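Local structure of Rho GTPase-activating protein 15 (Homo sapiens, 3BYI) at residues H23-C28 / P140-D145; T34-V39 / K97-E102. The protein stimulates GTP hydrolysis by Rho-type GTPases such as RAC1, returning them to the inactive GDP-bound state, through its Rho-GAP domain, the part present in this chain. All coordinates share one frame; numbering follows the deposited sequence.

Contact 1 (H23-C28 / P140-D145); sequences HLHKVC and PPPNRD
His25 turns CG anti to its own carbonyl carbon (chi1 -63°), and Asn143 does the same. From these starting points the imidazole and the amide meet across two helix N-termini. NE2 of His25 donates to OD1 of Asn143 at 2.6 Å. The N-H points nearly straight at the oxygen, at 162°. The donor lies in the carbonyl plane on a lone pair of OD1, and the oxygen sits close to the plane of the ring. Ring and amide are nonetheless turned steeply against each other. The other end of the amide is also held, since Asn143 ND2 bonds to Leu107 O. This would limit flipping of the amide.

Pro140 meets the same ring near its tip, with CB 3.5 Å from His25 CE1. CE1 of His23 stands over the centre of one imidazole face. His23 is also the N-cap of helix 24-31: its ND1 accepts from His25 N at 3.0 Å. An alanine in place of His25 would probably leave Asn143 OD1 without this donor and open a gap beside Pro140.

Deeper in, CD2 of Leu24 lies 3.5 Å from Pro142 O and also touches Asn143 CG. CB of Pro142 is 3.9 Å from Leu24 CD2 and equally close to Cys28 SG. The proline thus packs against two residues one helical turn apart.

Pro140 is the N-cap residue of helix 141-159, and its O accepts from both Asn143 N and Arg144 N. The two short helical segments run almost perpendicular, at 92°, with their axes 9.9 Å apart. Such joining of helix starts by prolines and a buried amide belongs here to the all-helical Rho-GAP domain.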
loop_
_atom_site.group_PDB
_atom_site.type_symbol
_atom_site.label_atom_id
_atom_site.label_comp_id
_atom_site.label_asym_id
_atom_site.label_seq_id
_atom_site.Cartn_x
_atom_site.Cartn_y
_atom_site.Cartn_z
ATOM N N HIS A 23 6.919 -4.930 -10.700
ATOM C CA HIS A 23 6.648 -5.876 -9.624
ATOM C C HIS A 23 7.373 -5.446 -8.368
ATOM O O HIS A 23 8.513 -4.985 -8.439
ATOM C CB HIS A 23 7.106 -7.314 -9.986
ATOM C CG HIS A 23 6.358 -8.382 -9.229
ATOM N ND1 HIS A 23 6.744 -8.833 -7.981
ATOM C CD2 HIS A 23 5.212 -9.039 -9.525
ATOM C CE1 HIS A 23 5.889 -9.749 -7.565
ATOM N NE2 HIS A 23 4.950 -9.892 -8.483
ATOM N N LEU A 24 6.724 -5.626 -7.223
ATOM C CA LEU A 24 7.343 -5.395 -5.911
ATOM C C LEU A 24 8.728 -6.065 -5.851
ATOM O O LEU A 24 9.678 -5.500 -5.354
ATOM C CB LEU A 24 6.418 -5.932 -4.792
ATOM C CG LEU A 24 6.897 -5.733 -3.336
ATOM C CD1 LEU A 24 6.990 -4.242 -2.975
ATOM C CD2 LEU A 24 6.031 -6.503 -2.383
ATOM N N HIS A 25 8.831 -7.260 -6.423
ATOM C CA HIS A 25 10.049 -8.069 -6.367
ATOM C C HIS A 25 11.188 -7.505 -7.178
ATOM O O HIS A 25 12.341 -7.616 -6.770
ATOM C CB HIS A 25 9.754 -9.494 -6.796
ATOM C CG HIS A 25 8.787 -10.183 -5.881
ATOM N ND1 HIS A 25 8.599 -11.546 -5.878
ATOM C CD2 HIS A 25 7.981 -9.694 -4.912
ATOM C CE1 HIS A 25 7.701 -11.868 -4.970
ATOM N NE2 HIS A 25 7.304 -10.759 -4.372
ATOM N N LYS A 26 10.853 -6.855 -8.285
ATOM C CA LYS A 26 11.841 -6.164 -9.096
ATOM C C LYS A 26 12.258 -4.849 -8.463
ATOM O O LYS A 26 13.428 -4.490 -8.520
ATOM C CB LYS A 26 11.317 -5.923 -10.519
ATOM C CG LYS A 26 11.151 -7.207 -11.341
ATOM C CD LYS A 26 11.813 -7.081 -12.724
ATOM N N VAL A 27 11.307 -4.112 -7.871
ATOM C CA VAL A 27 11.670 -2.840 -7.207
ATOM C C VAL A 27 12.659 -3.131 -6.076
ATOM O O VAL A 27 13.703 -2.470 -5.958
ATOM C CB VAL A 27 10.445 -2.068 -6.693
ATOM C CG1 VAL A 27 10.868 -0.910 -5.750
ATOM C CG2 VAL A 27 9.593 -1.585 -7.901
ATOM N N CYS A 28 12.344 -4.163 -5.302
ATOM C CA CYS A 28 13.095 -4.527 -4.124
ATOM C C CYS A 28 14.424 -5.122 -4.504
ATOM O O CYS A 28 15.422 -4.859 -3.857
ATOM C CB CYS A 28 12.272 -5.470 -3.234
ATOM S SG CYS A 28 10.960 -4.618 -2.221
ATOM N N PRO A 140 6.565 -14.167 -0.031
ATOM C CA PRO A 140 7.918 -13.781 -0.375
ATOM C C PRO A 140 8.325 -12.613 0.539
ATOM O O PRO A 140 7.498 -11.753 0.862
ATOM C CB PRO A 140 7.798 -13.336 -1.834
ATOM C CG PRO A 140 6.500 -13.844 -2.304
ATOM C CD PRO A 140 5.626 -13.864 -1.121
ATOM N N PRO A 141 9.573 -12.598 0.997
ATOM C CA PRO A 141 9.909 -11.572 2.003
ATOM C C PRO A 141 9.537 -10.113 1.649
ATOM O O PRO A 141 9.187 -9.355 2.541
ATOM C CB PRO A 141 11.429 -11.729 2.177
ATOM C CG PRO A 141 11.718 -13.132 1.715
ATOM C CD PRO A 141 10.714 -13.467 0.670
ATOM N N PRO A 142 9.653 -9.709 0.370
ATOM C CA PRO A 142 9.184 -8.354 0.091
ATOM C C PRO A 142 7.728 -8.106 0.411
ATOM O O PRO A 142 7.389 -7.010 0.828
ATOM C CB PRO A 142 9.460 -8.182 -1.416
ATOM C CG PRO A 142 10.508 -9.194 -1.727
ATOM C CD PRO A 142 10.231 -10.345 -0.829
ATOM N N ASN A 143 6.871 -9.108 0.247
ATOM C CA ASN A 143 5.423 -8.922 0.503
ATOM C C ASN A 143 5.142 -8.902 2.002
ATOM O O ASN A 143 4.462 -8.041 2.486
ATOM C CB ASN A 143 4.588 -10.015 -0.205
ATOM C CG ASN A 143 4.825 -10.056 -1.702
ATOM O OD1 ASN A 143 5.892 -10.467 -2.164
ATOM N ND2 ASN A 143 3.827 -9.632 -2.471
ATOM N N ARG A 144 5.701 -9.865 2.721
ATOM C CA ARG A 144 5.625 -9.897 4.172
ATOM C C ARG A 144 6.228 -8.639 4.826
ATOM O O ARG A 144 5.625 -8.059 5.702
ATOM C CB ARG A 144 6.373 -11.121 4.703
ATOM C CG ARG A 144 6.531 -11.081 6.236
ATOM C CD ARG A 144 7.014 -12.379 6.836
ATOM N NE ARG A 144 8.322 -12.723 6.341
ATOM C CZ ARG A 144 8.573 -13.607 5.380
ATOM N NH1 ARG A 144 7.608 -14.290 4.764
ATOM N NH2 ARG A 144 9.819 -13.806 5.033
ATOM N N ASP A 145 7.463 -8.278 4.459
ATOM C CA ASP A 145 8.115 -7.151 5.099
ATOM C C ASP A 145 7.450 -5.811 4.789
ATOM O O ASP A 145 7.411 -4.926 5.645
ATOM C CB ASP A 145 9.590 -7.066 4.720
ATOM C CG ASP A 145 10.402 -8.200 5.269
ATOM O OD1 ASP A 145 9.883 -9.021 6.069
ATOM O OD2 ASP A 145 11.577 -8.274 4.873
#

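Contact 2 (T34-V39 / K97-E102); sequences TVPWFV and KMFFRE
Phe99 reaches from helix 89-102 toward Pro36 and Val39, in the buried core of the all-helical RhoGAP fold. A chi1 of 173° sets its CG anti to the backbone N, and the ring beyond it extends toward the start of helix 37-49. The outer end of the ring meets Pro36, the N-cap residue of that helix. Phe99 CZ lies 3.8 Å from Pro36 CG, and the two side chains pass at a slant.

The side chains of Val39 and Phe99 cross at about a right angle. CG2 of Val39 is 3.6 Å from Phe99 CE2 and nearly as close to CD2. Phe38 approaches Phe99 differently. It presents the edge of its ring to the start of the side chain, with CE2 4.2 Å from Phe99 CB. Beyond this, Phe38 packs on Leu69 and Val73 of helix 63-74.

Phe100, with CG anti to the carbonyl carbon (chi1 -74°), has its ring beside that of Phe99, whose CD2 stands over the centre of one face of the Phe100 ring. Thr146 of helix 141-159 and Leu179 of helix 168-180 also touch Phe100, so the contact is tied to two further helices. No hydrogen bond crosses between the segments. CG2 of Val39 touches both Phe99 and Phe100, and lies 3.9 Å from Phe100 CZ.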
loop_
_atom_site.group_PDB
_atom_site.type_symbol
_atom_site.label_atom_id
_atom_site.label_comp_id
_atom_site.label_asym_id
_atom_site.label_seq_id
_atom_site.Cartn_x
_atom_site.Cartn_y
_atom_site.Cartn_z
ATOM N N THR A 34 13.724 -5.450 1.083
ATOM C CA THR A 34 12.443 -6.153 1.112
ATOM C C THR A 34 11.305 -5.173 1.317
ATOM O O THR A 34 10.132 -5.554 1.319
ATOM C CB THR A 34 12.470 -7.280 2.157
ATOM O OG1 THR A 34 12.831 -6.747 3.429
ATOM C CG2 THR A 34 13.552 -8.371 1.761
ATOM N N VAL A 35 11.644 -3.894 1.500
ATOM C CA VAL A 35 10.660 -2.832 1.500
ATOM C C VAL A 35 11.126 -1.685 0.613
ATOM O O VAL A 35 12.211 -1.174 0.807
ATOM C CB VAL A 35 10.411 -2.271 2.922
ATOM C CG1 VAL A 35 9.238 -1.325 2.885
ATOM C CG2 VAL A 35 10.172 -3.399 3.915
ATOM N N PRO A 36 10.314 -1.283 -0.372
ATOM C CA PRO A 36 10.749 -0.174 -1.204
ATOM C C PRO A 36 11.003 1.124 -0.442
ATOM O O PRO A 36 10.215 1.539 0.399
ATOM C CB PRO A 36 9.584 0.020 -2.183
ATOM C CG PRO A 36 8.867 -1.272 -2.187
ATOM C CD PRO A 36 9.014 -1.820 -0.807
ATOM N N TRP A 37 12.108 1.762 -0.763
ATOM C CA TRP A 37 12.442 3.077 -0.217
ATOM C C TRP A 37 11.294 4.077 -0.319
ATOM O O TRP A 37 11.099 4.856 0.594
ATOM C CB TRP A 37 13.675 3.674 -0.907
ATOM C CG TRP A 37 14.879 3.091 -0.357
ATOM C CD1 TRP A 37 15.708 2.194 -0.954
ATOM C CD2 TRP A 37 15.372 3.293 0.952
ATOM N NE1 TRP A 37 16.697 1.832 -0.093
ATOM C CE2 TRP A 37 16.524 2.502 1.086
ATOM C CE3 TRP A 37 14.954 4.077 2.030
ATOM C CZ2 TRP A 37 17.297 2.497 2.251
ATOM C CZ3 TRP A 37 15.688 4.057 3.186
ATOM C CH2 TRP A 37 16.852 3.268 3.297
ATOM N N PHE A 38 10.567 4.083 -1.439
ATOM C CA PHE A 38 9.506 5.071 -1.621
ATOM C C PHE A 38 8.382 4.870 -0.594
ATOM O O PHE A 38 7.808 5.831 -0.109
ATOM C CB PHE A 38 8.918 5.041 -3.028
ATOM C CG PHE A 38 7.790 6.053 -3.229
ATOM C CD1 PHE A 38 8.045 7.415 -3.197
ATOM C CD2 PHE A 38 6.484 5.637 -3.454
ATOM C CE1 PHE A 38 7.013 8.347 -3.439
ATOM C CE2 PHE A 38 5.485 6.547 -3.648
ATOM C CZ PHE A 38 5.749 7.902 -3.657
ATOM N N VAL A 39 8.091 3.602 -0.283
ATOM C CA VAL A 39 7.117 3.262 0.720
ATOM C C VAL A 39 7.561 3.774 2.118
ATOM O O VAL A 39 6.770 4.312 2.884
ATOM C CB VAL A 39 6.835 1.725 0.745
ATOM C CG1 VAL A 39 5.972 1.321 1.993
ATOM C CG2 VAL A 39 6.176 1.267 -0.579
ATOM N N LYS A 97 -0.625 5.167 -2.124
ATOM C CA LYS A 97 -1.690 4.282 -2.564
ATOM C C LYS A 97 -1.599 3.963 -4.042
ATOM O O LYS A 97 -1.854 2.835 -4.451
ATOM C CB LYS A 97 -3.063 4.884 -2.248
ATOM C CG LYS A 97 -3.432 4.887 -0.750
ATOM C CD LYS A 97 -4.854 5.393 -0.546
ATOM C CE LYS A 97 -5.040 6.862 -0.940
ATOM N NZ LYS A 97 -6.419 7.288 -0.663
ATOM N N MET A 98 -1.261 4.975 -4.835
ATOM C CA MET A 98 -1.058 4.812 -6.281
ATOM C C MET A 98 0.061 3.811 -6.587
ATOM O O MET A 98 -0.039 3.060 -7.556
ATOM C CB MET A 98 -0.725 6.167 -6.951
ATOM C CG MET A 98 -0.521 6.065 -8.437
ATOM S SD MET A 98 -0.268 7.620 -9.313
ATOM C CE MET A 98 -1.983 8.193 -9.342
ATOM N N PHE A 99 1.117 3.828 -5.778
ATOM C CA PHE A 99 2.210 2.866 -5.896
ATOM C C PHE A 99 1.666 1.463 -5.735
ATOM O O PHE A 99 1.884 0.606 -6.585
ATOM C CB PHE A 99 3.327 3.158 -4.875
ATOM C CG PHE A 99 4.412 2.102 -4.840
ATOM C CD1 PHE A 99 5.436 2.108 -5.793
ATOM C CD2 PHE A 99 4.396 1.100 -3.871
ATOM C CE1 PHE A 99 6.397 1.161 -5.767
ATOM C CE2 PHE A 99 5.369 0.100 -3.852
ATOM C CZ PHE A 99 6.376 0.136 -4.762
ATOM N N PHE A 100 0.902 1.232 -4.673
ATOM C CA PHE A 100 0.346 -0.096 -4.446
ATOM C C PHE A 100 -0.675 -0.520 -5.512
ATOM O O PHE A 100 -0.728 -1.695 -5.914
ATOM C CB PHE A 100 -0.245 -0.194 -3.060
ATOM C CG PHE A 100 0.796 -0.291 -1.984
ATOM C CD1 PHE A 100 1.042 0.785 -1.134
ATOM C CD2 PHE A 100 1.552 -1.442 -1.850
ATOM C CE1 PHE A 100 2.020 0.699 -0.163
ATOM C CE2 PHE A 100 2.504 -1.553 -0.866
ATOM C CZ PHE A 100 2.744 -0.483 -0.020
ATOM N N ARG A 101 -1.459 0.449 -5.999
ATOM C CA ARG A 101 -2.437 0.180 -7.056
ATOM C C ARG A 101 -1.769 -0.130 -8.394
ATOM O O ARG A 101 -2.335 -0.856 -9.187
ATOM C CB ARG A 101 -3.441 1.351 -7.237
ATOM C CG ARG A 101 -4.548 1.410 -6.168
ATOM C CD ARG A 101 -5.233 2.806 -6.084
ATOM N NE ARG A 101 -6.023 2.921 -4.850
ATOM C CZ ARG A 101 -6.391 4.063 -4.255
ATOM N NH1 ARG A 101 -6.085 5.252 -4.760
ATOM N NH2 ARG A 101 -7.099 4.014 -3.131
ATOM N N GLU A 102 -0.581 0.425 -8.629
ATOM C CA GLU A 102 0.098 0.269 -9.929
ATOM C C GLU A 102 1.035 -0.943 -9.960
ATOM O O GLU A 102 1.521 -1.267 -10.995
ATOM C CB GLU A 102 0.808 1.590 -10.333
ATOM C CG GLU A 102 1.044 1.690 -11.824
ATOM C CD GLU A 102 1.507 3.045 -12.267
ATOM O OE1 GLU A 102 1.277 4.038 -11.551
ATOM O OE2 GLU A 102 2.127 3.106 -13.349
#

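Contacts 1 and 2 lie within the one Rho-GAP domain, with centres about 10 Å apart. Contact 2 is the more central of the two and is fully buried. Along the chain the order is 23-28, 34-39, 97-102 and 140-145, so contact 2 is nested inside the loop closed by contact 1. Helices 24-31 and 37-49 are consecutive, and segment 34-39 touches both segments of contact 1. Leu24 CD1 packs 3.6 Å from Pro36 CG, and Asp145 OD2 probably hydrogen-bonds to Thr34 OG1. The two contacts together connect helices 24-31, 37-49, 89-102 and 141-159 of the domain, away from the predicted arginine finger, Arg58.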